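Local coordinates for protein NAD-dependent aldehyde dehydrogenase (Burkholderia multivorans, PDB 5UJU) that probably oxidises aldehydes to carboxylic acids with NAD+ as the electron acceptor, as enzymes of the aldehyde dehydrogenase family do, at residues Ala24-Ile28 with Ala169-Asp173; Ser123-Leu127 with Ala164-Val168; Leu284-Pro288 with Leu305-Gln311; Asn322-Ile326 with Ser472-Ala476; Ala480-Leu486 with Ala536-Ala540. One frame throughout, in Å; residues are numbered along the deposited sequence.

Contact 1 of 5, residues Ala24-Ile28 with Ala169-Asp173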
# COMPACT_ATOMS: atom_id res chain seq x y z
N ALA A 24 -19.49 12.62 0.71
CA ALA A 24 -18.54 11.79 1.44
C ALA A 24 -17.10 12.14 1.07
O ALA A 24 -16.21 12.14 1.93
CB ALA A 24 -18.82 10.31 1.20
N LEU A 25 -16.84 12.43 -0.21
CA LEU A 25 -15.52 12.91 -0.63
C LEU A 25 -15.15 14.19 0.11
O LEU A 25 -14.01 14.34 0.59
CB LEU A 25 -15.48 13.17 -2.13
CG LEU A 25 -15.25 12.02 -3.11
CD1 LEU A 25 -15.36 12.55 -4.54
CD2 LEU A 25 -13.91 11.35 -2.87
N ALA A 26 -16.07 15.15 0.18
CA ALA A 26 -15.80 16.38 0.92
C ALA A 26 -15.56 16.09 2.40
O ALA A 26 -14.74 16.76 3.04
CB ALA A 26 -16.94 17.38 0.75
N ALA A 27 -16.27 15.10 2.95
CA ALA A 27 -16.15 14.79 4.38
C ALA A 27 -14.77 14.23 4.72
O ALA A 27 -14.17 14.63 5.72
CB ALA A 27 -17.25 13.82 4.80
N ILE A 28 -14.25 13.30 3.91
CA ILE A 28 -12.96 12.69 4.23
C ILE A 28 -11.83 13.71 4.16
O ILE A 28 -10.82 13.55 4.86
CB ILE A 28 -12.65 11.48 3.33
CG1 ILE A 28 -12.52 11.90 1.86
CG2 ILE A 28 -13.69 10.39 3.51
CD1 ILE A 28 -12.17 10.74 0.92
N ALA A 169 -15.64 5.93 -0.37
CA ALA A 169 -15.24 7.28 -0.73
C ALA A 169 -13.74 7.37 -0.99
O ALA A 169 -13.30 8.00 -1.95
CB ALA A 169 -15.66 8.27 0.36
N TYR A 170 -12.93 6.75 -0.12
CA TYR A 170 -11.48 6.71 -0.35
C TYR A 170 -11.14 5.99 -1.66
O TYR A 170 -10.26 6.43 -2.41
CB TYR A 170 -10.77 6.05 0.82
CG TYR A 170 -10.43 7.03 1.93
CD1 TYR A 170 -11.26 7.18 3.03
CD2 TYR A 170 -9.32 7.85 1.83
CE1 TYR A 170 -10.96 8.10 4.05
CE2 TYR A 170 -9.00 8.77 2.83
CZ TYR A 170 -9.83 8.89 3.92
OH TYR A 170 -9.51 9.80 4.88
N ALA A 171 -11.81 4.86 -1.93
CA ALA A 171 -11.59 4.15 -3.18
C ALA A 171 -11.89 5.05 -4.37
O ALA A 171 -11.04 5.25 -5.24
CB ALA A 171 -12.46 2.89 -3.24
N TRP A 172 -13.09 5.64 -4.40
CA TRP A 172 -13.45 6.55 -5.49
C TRP A 172 -12.47 7.72 -5.57
O TRP A 172 -12.10 8.16 -6.67
CB TRP A 172 -14.88 7.04 -5.30
CG TRP A 172 -15.32 8.11 -6.27
CD1 TRP A 172 -15.77 9.37 -5.97
CD2 TRP A 172 -15.32 8.01 -7.70
NE1 TRP A 172 -16.06 10.05 -7.13
CE2 TRP A 172 -15.80 9.24 -8.20
CE3 TRP A 172 -14.99 6.99 -8.60
CZ2 TRP A 172 -15.94 9.48 -9.57
CZ3 TRP A 172 -15.12 7.23 -9.96
CH2 TRP A 172 -15.59 8.47 -10.43
N ASP A 173 -11.99 8.21 -4.42
CA ASP A 173 -11.05 9.33 -4.43
C ASP A 173 -9.79 9.00 -5.24
O ASP A 173 -9.26 9.87 -5.95
CB ASP A 173 -10.67 9.68 -2.99
CG ASP A 173 -10.05 11.06 -2.86
OD1 ASP A 173 -10.33 11.95 -3.69
OD2 ASP A 173 -9.28 11.26 -1.90

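Contact 2 of 5, residues Ser123-Leu127 with Ala164-Val168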
# COMPACT_ATOMS: atom_id res chain seq x y z
N SER A 123 -21.94 -0.59 -4.76
CA SER A 123 -21.59 -0.49 -3.34
C SER A 123 -22.51 0.48 -2.60
O SER A 123 -22.99 0.17 -1.50
CB SER A 123 -20.13 -0.08 -3.18
OG SER A 123 -19.28 -1.14 -3.58
N LEU A 124 -22.77 1.64 -3.19
CA LEU A 124 -23.60 2.63 -2.50
C LEU A 124 -25.04 2.16 -2.37
O LEU A 124 -25.70 2.46 -1.37
CB LEU A 124 -23.54 3.98 -3.22
CG LEU A 124 -22.13 4.57 -3.31
CD1 LEU A 124 -22.07 5.81 -4.23
CD2 LEU A 124 -21.59 4.88 -1.92
N GLU A 125 -25.53 1.43 -3.37
CA GLU A 125 -26.88 0.89 -3.29
C GLU A 125 -26.97 -0.19 -2.22
O GLU A 125 -27.96 -0.25 -1.48
CB GLU A 125 -27.30 0.35 -4.66
CG GLU A 125 -28.64 -0.37 -4.66
CD GLU A 125 -29.85 0.52 -4.36
OE1 GLU A 125 -29.75 1.76 -4.51
OE2 GLU A 125 -30.90 -0.04 -3.98
N ILE A 126 -25.97 -1.06 -2.13
CA ILE A 126 -25.95 -2.05 -1.06
C ILE A 126 -26.03 -1.35 0.30
O ILE A 126 -26.82 -1.74 1.16
CB ILE A 126 -24.69 -2.94 -1.16
CG1 ILE A 126 -24.71 -3.79 -2.45
CG2 ILE A 126 -24.54 -3.79 0.12
CD1 ILE A 126 -23.39 -4.50 -2.75
N LEU A 127 -25.23 -0.29 0.48
CA LEU A 127 -25.22 0.44 1.76
C LEU A 127 -26.59 1.04 2.07
O LEU A 127 -27.03 1.03 3.23
CB LEU A 127 -24.15 1.53 1.74
CG LEU A 127 -22.72 0.96 1.74
CD1 LEU A 127 -21.66 2.04 1.76
CD2 LEU A 127 -22.58 0.06 2.94
N ALA A 164 -18.18 1.73 6.08
CA ALA A 164 -18.23 1.19 4.73
C ALA A 164 -18.23 2.31 3.70
O ALA A 164 -17.45 2.31 2.75
CB ALA A 164 -19.45 0.29 4.56
N LEU A 165 -19.08 3.32 3.92
CA LEU A 165 -19.17 4.43 2.97
C LEU A 165 -17.87 5.21 2.91
O LEU A 165 -17.44 5.65 1.83
CB LEU A 165 -20.31 5.37 3.39
CG LEU A 165 -20.51 6.56 2.44
CD1 LEU A 165 -21.23 6.12 1.21
CD2 LEU A 165 -21.25 7.69 3.10
N GLU A 166 -17.21 5.37 4.06
CA GLU A 166 -15.88 5.97 4.10
C GLU A 166 -14.90 5.22 3.21
O GLU A 166 -14.13 5.83 2.46
CB GLU A 166 -15.40 6.00 5.55
CG GLU A 166 -14.04 6.63 5.74
CD GLU A 166 -13.64 6.61 7.21
OE1 GLU A 166 -13.65 5.52 7.81
OE2 GLU A 166 -13.33 7.69 7.74
N ALA A 167 -14.90 3.89 3.30
CA ALA A 167 -14.01 3.09 2.46
C ALA A 167 -14.32 3.28 0.97
O ALA A 167 -13.41 3.37 0.15
CB ALA A 167 -14.10 1.62 2.86
N VAL A 168 -15.61 3.33 0.62
CA VAL A 168 -16.00 3.55 -0.77
C VAL A 168 -15.53 4.92 -1.24
O VAL A 168 -15.02 5.07 -2.36
CB VAL A 168 -17.52 3.39 -0.94
CG1 VAL A 168 -17.96 3.81 -2.33
CG2 VAL A 168 -17.94 1.96 -0.66

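Contact 3 of 5, residues Leu284-Pro288 with Leu305-Gln311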
# COMPACT_ATOMS: atom_id res chain seq x y z
N LEU A 284 -7.14 -21.60 2.95
CA LEU A 284 -7.80 -20.60 2.11
C LEU A 284 -6.92 -19.36 1.93
O LEU A 284 -6.77 -18.85 0.82
CB LEU A 284 -9.15 -20.23 2.72
CG LEU A 284 -9.95 -19.14 2.03
CD1 LEU A 284 -10.16 -19.51 0.55
CD2 LEU A 284 -11.28 -18.96 2.73
N ALA A 285 -6.33 -18.87 3.03
CA ALA A 285 -5.54 -17.65 2.96
C ALA A 285 -4.32 -17.79 2.06
O ALA A 285 -3.83 -16.78 1.54
CB ALA A 285 -5.09 -17.22 4.36
N LEU A 286 -3.83 -19.02 1.84
CA LEU A 286 -2.66 -19.25 1.01
C LEU A 286 -3.02 -19.55 -0.46
O LEU A 286 -2.10 -19.73 -1.27
CB LEU A 286 -1.83 -20.41 1.57
CG LEU A 286 -1.24 -20.22 2.98
CD1 LEU A 286 -0.22 -21.29 3.32
CD2 LEU A 286 -0.61 -18.85 3.11
N ARG A 287 -4.30 -19.60 -0.83
CA ARG A 287 -4.63 -19.94 -2.23
C ARG A 287 -4.14 -18.84 -3.17
O ARG A 287 -4.28 -17.66 -2.87
CB ARG A 287 -6.14 -20.14 -2.42
CG ARG A 287 -6.68 -21.42 -1.82
CD ARG A 287 -6.29 -22.60 -2.70
NE ARG A 287 -6.94 -22.54 -4.02
CZ ARG A 287 -8.08 -23.16 -4.32
NH1 ARG A 287 -8.71 -23.88 -3.39
NH2 ARG A 287 -8.61 -23.06 -5.54
N PRO A 288 -3.59 -19.21 -4.33
CA PRO A 288 -3.10 -18.17 -5.25
C PRO A 288 -4.18 -17.25 -5.73
O PRO A 288 -3.88 -16.11 -6.11
CB PRO A 288 -2.47 -18.98 -6.41
CG PRO A 288 -2.91 -20.39 -6.21
CD PRO A 288 -3.18 -20.56 -4.74
N LEU A 305 -0.84 -14.23 8.92
CA LEU A 305 -1.30 -13.86 7.58
C LEU A 305 -0.34 -12.90 6.89
O LEU A 305 -0.04 -13.03 5.70
CB LEU A 305 -2.69 -13.23 7.66
CG LEU A 305 -3.82 -14.15 8.09
CD1 LEU A 305 -5.00 -13.34 8.52
CD2 LEU A 305 -4.22 -15.04 6.92
N GLU A 306 0.13 -11.88 7.62
CA GLU A 306 1.05 -10.91 7.04
C GLU A 306 2.32 -11.60 6.53
O GLU A 306 2.86 -11.23 5.48
CB GLU A 306 1.43 -9.84 8.06
CG GLU A 306 0.26 -9.02 8.57
CD GLU A 306 0.65 -8.22 9.79
OE1 GLU A 306 1.84 -8.23 10.12
OE2 GLU A 306 -0.23 -7.60 10.42
N ARG A 307 2.79 -12.61 7.26
CA ARG A 307 4.05 -13.25 6.93
C ARG A 307 3.91 -14.37 5.91
O ARG A 307 4.82 -14.59 5.11
CB ARG A 307 4.69 -13.78 8.20
CG ARG A 307 5.09 -12.67 9.16
CD ARG A 307 5.50 -13.20 10.52
NE ARG A 307 5.87 -12.11 11.41
CZ ARG A 307 7.09 -11.91 11.89
NH1 ARG A 307 8.08 -12.73 11.56
NH2 ARG A 307 7.32 -10.88 12.69
N HIS A 308 2.78 -15.09 5.91
CA HIS A 308 2.70 -16.31 5.14
C HIS A 308 1.84 -16.22 3.89
O HIS A 308 2.13 -16.93 2.92
CB HIS A 308 2.22 -17.46 6.04
CG HIS A 308 3.20 -17.77 7.11
ND1 HIS A 308 3.11 -17.25 8.38
CD2 HIS A 308 4.36 -18.47 7.08
CE1 HIS A 308 4.14 -17.65 9.10
NE2 HIS A 308 4.92 -18.39 8.33
N ALA A 309 0.82 -15.37 3.86
CA ALA A 309 0.02 -15.16 2.65
C ALA A 309 0.74 -14.14 1.77
O ALA A 309 0.29 -13.01 1.56
CB ALA A 309 -1.38 -14.71 3.02
N HIS A 310 1.91 -14.55 1.28
CA HIS A 310 2.77 -13.64 0.55
C HIS A 310 2.19 -13.26 -0.80
O HIS A 310 2.67 -12.31 -1.42
CB HIS A 310 4.17 -14.25 0.39
CG HIS A 310 4.18 -15.61 -0.22
ND1 HIS A 310 3.86 -15.85 -1.54
CD2 HIS A 310 4.47 -16.82 0.31
CE1 HIS A 310 3.94 -17.14 -1.79
NE2 HIS A 310 4.32 -17.75 -0.69
N GLN A 311 1.19 -14.02 -1.29
CA GLN A 311 0.57 -13.72 -2.57
C GLN A 311 -0.53 -12.66 -2.46
O GLN A 311 -1.05 -12.21 -3.48
CB GLN A 311 -0.01 -15.00 -3.19
CG GLN A 311 -1.44 -15.32 -2.78
CD GLN A 311 -1.60 -15.73 -1.32
OE1 GLN A 311 -0.63 -16.02 -0.61
NE2 GLN A 311 -2.84 -15.72 -0.86
O HOH W 1 0.36 -18.58 -1.10

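Contact 4 of 5, residues Asn322-Ile326 with Ser472-Ala476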
# COMPACT_ATOMS: atom_id res chain seq x y z
N ASN A 322 -4.43 -0.56 25.36
CA ASN A 322 -4.96 0.80 25.44
C ASN A 322 -4.74 1.36 26.84
O ASN A 322 -4.95 0.67 27.85
CB ASN A 322 -6.44 0.81 25.08
CG ASN A 322 -6.69 0.34 23.65
OD1 ASN A 322 -5.92 0.67 22.74
ND2 ASN A 322 -7.73 -0.44 23.45
N GLN A 323 -4.33 2.62 26.90
CA GLN A 323 -3.72 3.20 28.09
C GLN A 323 -4.32 4.56 28.40
O GLN A 323 -4.72 5.29 27.50
CB GLN A 323 -2.20 3.34 27.89
CG GLN A 323 -1.46 2.01 27.86
CD GLN A 323 -0.03 2.15 27.37
OE1 GLN A 323 0.22 2.67 26.28
NE2 GLN A 323 0.91 1.71 28.18
N ILE A 324 -4.40 4.87 29.70
CA ILE A 324 -4.78 6.19 30.18
C ILE A 324 -3.66 6.70 31.09
O ILE A 324 -3.21 5.98 31.98
CB ILE A 324 -6.11 6.18 30.96
CG1 ILE A 324 -7.26 5.65 30.11
CG2 ILE A 324 -6.45 7.58 31.43
CD1 ILE A 324 -8.57 5.59 30.89
N VAL A 325 -3.22 7.93 30.86
CA VAL A 325 -2.23 8.60 31.71
C VAL A 325 -2.97 9.69 32.47
O VAL A 325 -3.51 10.63 31.87
CB VAL A 325 -1.07 9.18 30.89
CG1 VAL A 325 -0.19 10.05 31.80
CG2 VAL A 325 -0.22 8.07 30.26
N ILE A 326 -3.00 9.57 33.80
CA ILE A 326 -3.64 10.56 34.66
C ILE A 326 -2.56 11.38 35.35
O ILE A 326 -1.80 10.87 36.18
CB ILE A 326 -4.59 9.93 35.69
CG1 ILE A 326 -5.69 9.13 34.98
CG2 ILE A 326 -5.20 11.03 36.53
CD1 ILE A 326 -6.76 8.56 35.91
N SER A 472 4.96 7.63 33.53
CA SER A 472 3.72 7.18 32.89
C SER A 472 3.78 7.38 31.38
O SER A 472 3.43 6.48 30.61
CB SER A 472 2.53 7.95 33.46
OG SER A 472 2.41 7.78 34.86
N LEU A 473 4.25 8.55 30.95
CA LEU A 473 4.24 8.89 29.54
C LEU A 473 5.32 8.13 28.78
O LEU A 473 5.10 7.70 27.64
CB LEU A 473 4.43 10.40 29.36
CG LEU A 473 3.17 11.19 29.69
CD1 LEU A 473 3.48 12.67 29.77
CD2 LEU A 473 2.07 10.90 28.64
N ASP A 474 6.49 7.97 29.39
CA ASP A 474 7.54 7.17 28.76
C ASP A 474 7.09 5.73 28.61
O ASP A 474 7.29 5.10 27.56
CB ASP A 474 8.83 7.25 29.58
CG ASP A 474 9.97 6.48 28.93
OD1 ASP A 474 10.36 6.84 27.80
OD2 ASP A 474 10.47 5.51 29.54
N LEU A 475 6.46 5.18 29.66
CA LEU A 475 5.97 3.81 29.61
C LEU A 475 4.87 3.65 28.57
O LEU A 475 4.88 2.68 27.80
CB LEU A 475 5.48 3.42 31.00
CG LEU A 475 5.25 1.93 31.21
CD1 LEU A 475 6.51 1.19 30.83
CD2 LEU A 475 4.89 1.68 32.66
N ALA A 476 3.92 4.59 28.52
CA ALA A 476 2.79 4.45 27.60
C ALA A 476 3.25 4.46 26.15
O ALA A 476 2.82 3.63 25.34
CB ALA A 476 1.78 5.56 27.85
O HOH W 2 0.62 10.06 35.52

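Contact 5 of 5, residues Ala480-Leu486 with Ala536-Ala540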
# COMPACT_ATOMS: atom_id res chain seq x y z
N ALA A 480 2.92 1.15 23.71
CA ALA A 480 2.16 1.26 22.46
C ALA A 480 3.01 0.86 21.26
O ALA A 480 2.54 0.15 20.36
CB ALA A 480 1.61 2.67 22.28
N ALA A 481 4.27 1.32 21.22
CA ALA A 481 5.13 1.00 20.09
C ALA A 481 5.51 -0.47 20.07
O ALA A 481 5.59 -1.08 19.00
CB ALA A 481 6.38 1.88 20.12
N GLU A 482 5.76 -1.05 21.24
CA GLU A 482 6.21 -2.44 21.28
C GLU A 482 5.04 -3.41 21.22
O GLU A 482 5.08 -4.39 20.47
CB GLU A 482 7.03 -2.69 22.55
CG GLU A 482 7.45 -4.15 22.73
CD GLU A 482 8.29 -4.38 23.98
OE1 GLU A 482 8.78 -3.38 24.57
OE2 GLU A 482 8.44 -5.55 24.39
N HIS A 483 3.97 -3.15 21.96
CA HIS A 483 2.89 -4.12 22.03
C HIS A 483 1.67 -3.74 21.21
O HIS A 483 0.74 -4.55 21.09
CB HIS A 483 2.50 -4.34 23.50
CG HIS A 483 3.63 -4.84 24.34
ND1 HIS A 483 4.03 -6.16 24.33
CD2 HIS A 483 4.45 -4.21 25.21
CE1 HIS A 483 5.05 -6.32 25.16
NE2 HIS A 483 5.32 -5.15 25.71
N GLY A 484 1.65 -2.54 20.62
CA GLY A 484 0.50 -2.10 19.86
C GLY A 484 -0.50 -1.36 20.73
O GLY A 484 -0.53 -1.50 21.96
N ALA A 485 -1.32 -0.53 20.08
CA ALA A 485 -2.36 0.19 20.80
C ALA A 485 -3.26 0.89 19.79
O ALA A 485 -2.78 1.40 18.78
CB ALA A 485 -1.79 1.24 21.77
N LEU A 486 -4.55 0.95 20.11
CA LEU A 486 -5.51 1.72 19.33
C LEU A 486 -5.82 3.08 19.92
O LEU A 486 -6.09 4.01 19.16
CB LEU A 486 -6.82 0.94 19.17
CG LEU A 486 -6.80 -0.27 18.24
CD1 LEU A 486 -8.21 -0.80 18.09
CD2 LEU A 486 -6.20 0.07 16.86
N ALA A 536 0.90 2.10 12.30
CA ALA A 536 2.30 2.29 12.67
C ALA A 536 2.78 1.40 13.81
O ALA A 536 3.99 1.27 13.99
CB ALA A 536 2.56 3.75 13.07
N ASN A 537 1.89 0.79 14.59
CA ASN A 537 2.29 -0.02 15.72
C ASN A 537 1.65 -1.39 15.60
O ASN A 537 0.81 -1.63 14.72
CB ASN A 537 1.96 0.70 17.06
CG ASN A 537 0.47 0.74 17.41
OD1 ASN A 537 -0.28 -0.23 17.23
ND2 ASN A 537 0.03 1.87 17.96
N PRO A 538 2.07 -2.37 16.43
CA PRO A 538 1.65 -3.76 16.22
C PRO A 538 0.16 -4.06 16.38
O PRO A 538 -0.22 -5.22 16.20
CB PRO A 538 2.46 -4.53 17.27
CG PRO A 538 3.70 -3.73 17.39
CD PRO A 538 3.26 -2.30 17.30
N ALA A 539 -0.69 -3.09 16.72
CA ALA A 539 -2.12 -3.39 16.84
C ALA A 539 -2.83 -3.47 15.48
O ALA A 539 -3.95 -4.00 15.42
CB ALA A 539 -2.81 -2.36 17.72
N ALA A 540 -2.23 -2.96 14.42
CA ALA A 540 -2.85 -2.95 13.10
C ALA A 540 -1.82 -2.49 12.09
O ALA A 540 -1.04 -1.59 12.38
CB ALA A 540 -4.08 -2.02 13.06
O HOH W 3 5.85 0.62 16.74

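Contact 1 of 5, residues Ala24-Ile28 with Ala169-Asp173
Two helices cross here almost at a right angle: the axes of 24-28 and 169-173 come within 9.5 Å at a signed angle of -94°. The steep crossing puts the middle of the contact at the nearest CA pair, L25 and A169, 5.6 Å apart, from which L25 and I28 reach along the other helix; small residues let the backbones come that close.

The apolar contacts centre on A169. Its CB lies 3.9 Å from A24 CB and 4.3 Å from I28 CG2, while L25 CD2 sits 3.5 Å from A169 O. L25 spreads over the next turn, with CD1 3.5 Å from W172 CD1 and CD2 3.6 Å from D173 CB, and I28 CD1 is 4.1 Å from D173 OD2.

The aromatic contribution is a CH-pi contact. I28 CD1 stands 4.0 Å from the centroid of the Y170 ring and just 2° off its normal, thus squarely over the face, and I28 CG2 is 3.6 Å from Y170 CE1.

No hydrogen bond joins the segments. The carboxylate of D173 is engaged by R176 and R177 in salt bridges.

The contact fastens the N-terminal helix 18-30 across helix 158-175. F14 meets W172 edge-to-face, W34 packs on A24 and A27, F528 lies against I28, and R177 of the second subunit packs on D173.

Contact 2 of 5, residues Ser123-Leu127 with Ala164-Val168
Side chains mesh between two nearly antiparallel helices, whose segment axes run at 170° and approach to 10.4 Å. Leucine and valine branches fill that spacing, the closest CA pairs being L124 with L165 at 7.3 Å and S123 with V168 at 7.4 Å.

L127 is the main bump. Pointing toward the other helix, it enters the hollow between A164, L165 and V168: CD2 lies 3.5 Å from A164 CB, where the small methyl leaves room, and CD1 is 3.9 Å from L165 CB and 4.4 Å from V168 CG2. V168 projects the other way, into the gap between S123, L124 and L127, with CG2 3.9 Å from S123 CB and CG1 3.8 Å from L124 CD2. L124 CD2 also meets L165 CD1 at 3.4 Å, the tightest pair. The interface contains no hydrogen bond.

Helices 97-132 and 158-175 are thereby zipped together inside the protein. F226 of helix 217-230 packs on L127 and A164, while L21 and A24 of helix 18-30 touch L124 and L165.

Contact 3 of 5, residues Leu284-Pro288 with Leu305-Gln311
The contact lies at a beta-alpha-beta crossover (strand 290-296, helix 299-308, parallel strand 313-317), probably part of the Rossmann-like domain that binds NAD in this family. Each segment is a helix exit leading into a strand, and the second carries an inverse gamma turn centred on A309 (phi/psi -84/66).

Q311 makes the main polar link. Its NE2 donates to A285 O at 2.8 Å with an N-H...O angle of 157°, so the amide satisfies a carbonyl at the end of the first helix; the same NE2 also bonds to I290 O. At the other end of the amide, water 1 donates to Q311 OE1 (2.8 Å) and to L286 O (2.7 Å), bridging the segments a second time.

Apolar contacts run alongside. A285 CB lies 3.5 Å from L305 CD2, and A285 O is 3.5 Å from A309 CB. L286 reaches across with CD2 3.4 Å from H308 O and 4.2 Å from A309 CB, on the more exposed side.

Helices 278-285 and 299-308 pack on the same face of the sheet, over strand 290-296. I293 of that strand packs under A285 and A309, and F295 touches L305.

Contact 4 of 5, residues Asn322-Ile326 with Ser472-Ala476
Strand 323-326 alternates its side chains, and the odd-numbered ones, Q323 and V325, face helix 472-476, whereas I324 and I326 point away. The two axes are nearly antiparallel (167°) and 9.0 Å apart at closest.

V325, in the t rotamer (chi1 171°), puts both methyls among S472, L473 and A476; the closest pairs are V325 CG1 to S472 CB at 3.8 Å, V325 CG1 to L473 CD2 at 4.0 Å and V325 CG2 to A476 CB at 4.0 Å. L473 has its CA-to-CB bond directed away, yet with chi1 m and chi2 t its end comes back to V325. Q323, m at chi1 and t at chi2, extends alongside A476. S472, in the m rotamer, sets OG 3.0 Å from water 2, which donates to I326 O at 2.6 Å; OG also bonds to T466 and to S468 O.

The strand lies between the parallel neighbours 356-360 and 487-491, and helix 469-483 packs over this face of the sheet, with Y358 touching S472 and L475, and L488 touching Q323 and A476.

Contact 5 of 5, residues Ala480-Leu486 with Ala536-Ala540
A pair of hydrogen bonds joins the N537 side chain to the backbone of A485: A485 N donates to N537 OD1 (3.0 Å, 160°), and N537 ND2 donates to A485 O (3.0 Å, 159°). One amide thus matches the donor and the acceptor of one residue. The same OD1 closes an Asx turn by accepting from A539 N (2.9 Å, 163°), within a type I beta turn running from N537 to A540. ND2 also bonds to G508 O, so this asparagine links three pieces of chain where helix 469-483 ends and the chain moves on to strand 487-491. A further polar tie is water 3, which donates to A481 O at 2.8 Å and weakly to A536 O at 3.4 Å.

G484 leaves the helix with phi 90° and psi 157°, its CA 4.2 Å from that of P538. A CB there would lie 2.5 Å from A539 N and would also jam against the preceding carbonyl, so both the fit and the backbone angles favour glycine.

Packing completes the contact. P538 lies along the last helical carbonyls, its CG 3.4 Å from E482 O. L486 CD2 is 4.3 Å from A539 CB, and the closest packing is P538 CD at 3.1 Å from A481 O.

In the fold
Contacts 1, 2 and 4 are buried and chiefly apolar; no clear direct hydrogen bond joins their segments. Contact 3, partly buried, and contact 5, largely buried, lie where helices end, and there side-chain amides bond to backbone atoms. Contacts 1 and 2 share helix 158-175, which is crossed steeply by one partner and met antiparallel by another; A24 CB and L165 CD2, 4.0 Å apart, join them. Contacts 4 and 5 share helix 469-483 and meet again where N322 OD1 and L486 N, 3.0 Å apart, probably hydrogen-bond. Contacts 2 and 4, with centres about 36 Å apart, occupy opposite sides of the chain's centre. Contacts 3 and 4 pack on different sheets, those holding strands 290-296 and 323-326.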